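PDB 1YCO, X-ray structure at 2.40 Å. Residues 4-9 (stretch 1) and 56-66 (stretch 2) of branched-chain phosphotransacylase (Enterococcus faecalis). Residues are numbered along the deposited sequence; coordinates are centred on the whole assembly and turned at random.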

ATOM      1  N   VAL A   4      32.334   0.491   7.829  1.00 40.64           N
ATOM      2  CA  VAL A   4      31.043   1.143   8.014  1.00 40.65           C
ATOM      3  C   VAL A   4      31.110   2.241   9.087  1.00 40.79           C
ATOM      4  O   VAL A   4      31.612   2.037  10.203  1.00 40.94           O
ATOM      5  CB  VAL A   4      29.933   0.126   8.417  1.00 41.32           C
ATOM      6  CG1 VAL A   4      28.588   0.828   8.478  1.00 40.97           C
ATOM      7  CG2 VAL A   4      29.868  -1.026   7.421  1.00 41.12           C
ATOM      8  N   SER A   5      30.593   3.411   8.737  1.00 38.38           N
ATOM      9  CA  SER A   5      30.570   4.556   9.635  1.00 37.17           C
ATOM     10  C   SER A   5      29.177   4.667  10.265  1.00 36.94           C
ATOM     11  O   SER A   5      28.173   4.702   9.563  1.00 38.53           O
ATOM     12  CB  SER A   5      30.917   5.814   8.831  1.00 35.37           C
ATOM     13  OG  SER A   5      30.801   6.999   9.590  1.00 39.94           O
ATOM     14  N   ILE A   6      29.115   4.730  11.590  1.00 38.01           N
ATOM     15  CA  ILE A   6      27.824   4.807  12.268  1.00 37.41           C
ATOM     16  C   ILE A   6      27.645   6.077  13.089  1.00 39.25           C
ATOM     17  O   ILE A   6      28.401   6.338  14.031  1.00 39.77           O
ATOM     18  CB  ILE A   6      27.624   3.594  13.196  1.00 34.99           C
ATOM     19  CG1 ILE A   6      27.887   2.304  12.408  1.00 35.62           C
ATOM     20  CG2 ILE A   6      26.213   3.615  13.795  1.00 34.19           C
ATOM     21  CD1 ILE A   6      27.588   1.035  13.151  1.00 35.16           C
ATOM     22  N   ALA A   7      26.626   6.857  12.739  1.00 39.53           N
ATOM     23  CA  ALA A   7      26.330   8.099  13.441  1.00 41.38           C
ATOM     24  C   ALA A   7      25.420   7.818  14.635  1.00 43.19           C
ATOM     25  O   ALA A   7      24.223   7.565  14.476  1.00 43.88           O
ATOM     26  CB  ALA A   7      25.669   9.098  12.491  1.00 40.58           C
ATOM     27  N   GLY A   8      26.003   7.866  15.828  1.00 43.22           N
ATOM     28  CA  GLY A   8      25.247   7.603  17.033  1.00 45.63           C
ATOM     29  C   GLY A   8      25.030   6.110  17.178  1.00 46.61           C
ATOM     30  O   GLY A   8      23.924   5.660  17.474  1.00 46.76           O
ATOM     31  N   GLY A   9      26.094   5.342  16.974  1.00 47.18           N
ATOM     32  CA  GLY A   9      25.986   3.895  17.060  1.00 50.15           C
ATOM     33  C   GLY A   9      26.401   3.260  18.372  1.00 50.27           C
ATOM     34  O   GLY A   9      26.359   2.041  18.507  1.00 50.21           O
ATOM     35  N   ALA A  56      28.223  17.245  15.870  1.00 43.25           N
ATOM     36  CA  ALA A  56      29.596  16.777  15.744  1.00 43.47           C
ATOM     37  C   ALA A  56      29.613  15.315  15.277  1.00 43.75           C
ATOM     38  O   ALA A  56      30.341  14.964  14.341  1.00 42.30           O
ATOM     39  CB  ALA A  56      30.320  16.921  17.081  1.00 42.59           C
ATOM     40  N   VAL A  57      28.795  14.483  15.928  1.00 43.37           N
ATOM     41  CA  VAL A  57      28.671  13.057  15.617  1.00 45.19           C
ATOM     42  C   VAL A  57      28.394  12.858  14.132  1.00 46.73           C
ATOM     43  O   VAL A  57      29.071  12.082  13.449  1.00 45.41           O
ATOM     44  CB  VAL A  57      27.487  12.390  16.401  1.00 45.53           C
ATOM     45  CG1 VAL A  57      27.401  10.906  16.065  1.00 44.59           C
ATOM     46  CG2 VAL A  57      27.664  12.584  17.896  1.00 44.83           C
ATOM     47  N   ALA A  58      27.382  13.572  13.647  1.00 47.40           N
ATOM     48  CA  ALA A  58      26.983  13.508  12.250  1.00 48.00           C
ATOM     49  C   ALA A  58      28.102  13.990  11.340  1.00 48.63           C
ATOM     50  O   ALA A  58      28.459  13.314  10.377  1.00 49.58           O
ATOM     51  CB  ALA A  58      25.734  14.359  12.026  1.00 47.62           C
ATOM     52  N   GLN A  59      28.665  15.152  11.649  1.00 48.74           N
ATOM     53  CA  GLN A  59      29.725  15.692  10.806  1.00 49.86           C
ATOM     54  C   GLN A  59      30.900  14.733  10.677  1.00 47.90           C
ATOM     55  O   GLN A  59      31.452  14.568   9.596  1.00 47.72           O
ATOM     56  CB  GLN A  59      30.213  17.037  11.350  1.00 51.16           C
ATOM     57  CG  GLN A  59      31.119  17.790  10.377  1.00 53.67           C
ATOM     58  CD  GLN A  59      32.586  17.393  10.497  1.00 57.08           C
ATOM     59  OE1 GLN A  59      33.382  17.618   9.579  1.00 58.11           O
ATOM     60  NE2 GLN A  59      32.952  16.813  11.637  1.00 56.37           N
ATOM     61  N   GLU A  60      31.270  14.102  11.784  1.00 48.13           N
ATOM     62  CA  GLU A  60      32.384  13.172  11.786  1.00 48.14           C
ATOM     63  C   GLU A  60      32.079  11.846  11.075  1.00 47.54           C
ATOM     64  O   GLU A  60      32.963  11.254  10.446  1.00 47.92           O
ATOM     65  CB  GLU A  60      32.846  12.945  13.220  1.00 49.15           C
ATOM     66  CG  GLU A  60      33.472  14.199  13.812  1.00 54.01           C
ATOM     67  CD  GLU A  60      34.249  13.935  15.085  1.00 56.78           C
ATOM     68  OE1 GLU A  60      33.611  13.700  16.134  1.00 58.40           O
ATOM     69  OE2 GLU A  60      35.502  13.951  15.030  1.00 58.82           O
ATOM     70  N   ALA A  61      30.828  11.399  11.166  1.00 45.88           N
ATOM     71  CA  ALA A  61      30.390  10.166  10.509  1.00 44.90           C
ATOM     72  C   ALA A  61      30.391  10.350   8.991  1.00 43.77           C
ATOM     73  O   ALA A  61      30.921   9.520   8.244  1.00 39.90           O
ATOM     74  CB  ALA A  61      28.986   9.792  10.979  1.00 43.81           C
ATOM     75  N   VAL A  62      29.790  11.455   8.554  1.00 43.62           N
ATOM     76  CA  VAL A  62      29.681  11.800   7.139  1.00 45.24           C
ATOM     77  C   VAL A  62      31.050  12.092   6.540  1.00 46.65           C
ATOM     78  O   VAL A  62      31.279  11.859   5.355  1.00 46.75           O
ATOM     79  CB  VAL A  62      28.785  13.047   6.936  1.00 45.87           C
ATOM     80  CG1 VAL A  62      28.725  13.419   5.461  1.00 46.20           C
ATOM     81  CG2 VAL A  62      27.395  12.784   7.476  1.00 45.84           C
ATOM     82  N   SER A  63      31.957  12.609   7.361  1.00 47.95           N
ATOM     83  CA  SER A  63      33.301  12.932   6.898  1.00 49.62           C
ATOM     84  C   SER A  63      34.052  11.677   6.472  1.00 49.26           C
ATOM     85  O   SER A  63      34.697  11.643   5.421  1.00 48.99           O
ATOM     86  CB  SER A  63      34.085  13.631   8.006  1.00 50.55           C
ATOM     87  OG  SER A  63      35.393  13.077   8.110  1.00 51.86           O
ATOM     88  N   LEU A  64      33.973  10.652   7.315  1.00 48.06           N
ATOM     89  CA  LEU A  64      34.634   9.375   7.066  1.00 48.05           C
ATOM     90  C   LEU A  64      34.178   8.750   5.737  1.00 48.50           C
ATOM     91  O   LEU A  64      34.914   7.979   5.117  1.00 47.02           O
ATOM     92  CB  LEU A  64      34.342   8.416   8.218  1.00 48.90           C
ATOM     93  CG  LEU A  64      35.332   7.266   8.419  1.00 50.18           C
ATOM     94  CD1 LEU A  64      36.672   7.851   8.846  1.00 48.84           C
ATOM     95  CD2 LEU A  64      34.799   6.324   9.500  1.00 48.85           C
ATOM     96  N   VAL A  65      32.962   9.091   5.314  1.00 48.50           N
ATOM     97  CA  VAL A  65      32.403   8.590   4.062  1.00 49.84           C
ATOM     98  C   VAL A  65      32.777   9.517   2.907  1.00 51.32           C
ATOM     99  O   VAL A  65      32.954   9.058   1.773  1.00 50.58           O
ATOM    100  CB  VAL A  65      30.842   8.459   4.139  1.00 49.38           C
ATOM    101  CG1 VAL A  65      30.246   8.368   2.748  1.00 48.99           C
ATOM    102  CG2 VAL A  65      30.455   7.210   4.941  1.00 48.50           C
ATOM    103  N   ALA A  66      32.905  10.812   3.201  1.00 53.22           N
ATOM    104  CA  ALA A  66      33.271  11.813   2.198  1.00 56.29           C
ATOM    105  C   ALA A  66      34.298  11.245   1.219  1.00 58.53           C
ATOM    106  O   ALA A  66      34.268  11.553   0.029  1.00 59.55           O
ATOM    107  CB  ALA A  66      33.826  13.062   2.875  1.00 57.80           C
TER

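A short β-strand packs nearly antiparallel against a helix through small side chains, and a single serine hydroxyl adds the one hydrogen bond between them. The axes of strand 4-7 and helix 56-66 run at 165° and approach to 7.5 Å, and the buried surface is a modest 270 Å², both sides summed.

The closest backbone register pairs Ala7 with Ala61, whose CA atoms lie 5.4 Å apart. Such proximity suits a pair of methyl groups: Ala7 CB meets Ala61 CB at 3.7 Å, ordinary van der Waals contact, although the CA-to-CB bond of Ala7 points sideways and that of Ala61 points toward the strand.

Ser5 has the largest covered area in the contact. Its CA-to-CB bond points toward the helix, and with chi1 in the t well its OG donates to Ala61 O, at an OG to O distance of 2.9 Å. Ala61 O receives no backbone hydrogen bond from within the helix stretch; the amide of Val65, four residues on, makes a weak bond to Val62 O instead, with N to O at 3.2 Å. The same serine also serves as an apolar surface, its CB lying 4.0 Å from Leu64 CD2 and 4.2 Å from Val65 CG2. Val4 and Ile6 direct their CA-to-CB bonds away, in the alternation expected of a strand, leaving Ser5 to face the helix.

One helical turn before Ala61, Val57 follows the chain as it leaves the strand. Its CG1 lies 3.4 Å from Gly8 N and 4.4 Å from Ala7 CB, so a branched side chain packs on backbone as well as on a methyl. Gly8 has a positive phi of 77°, which by itself favours glycine. At Gly9 the constraint is local: an ideal CB would fall 2.3 Å from Ile6 CG2, a clash within the same stretch.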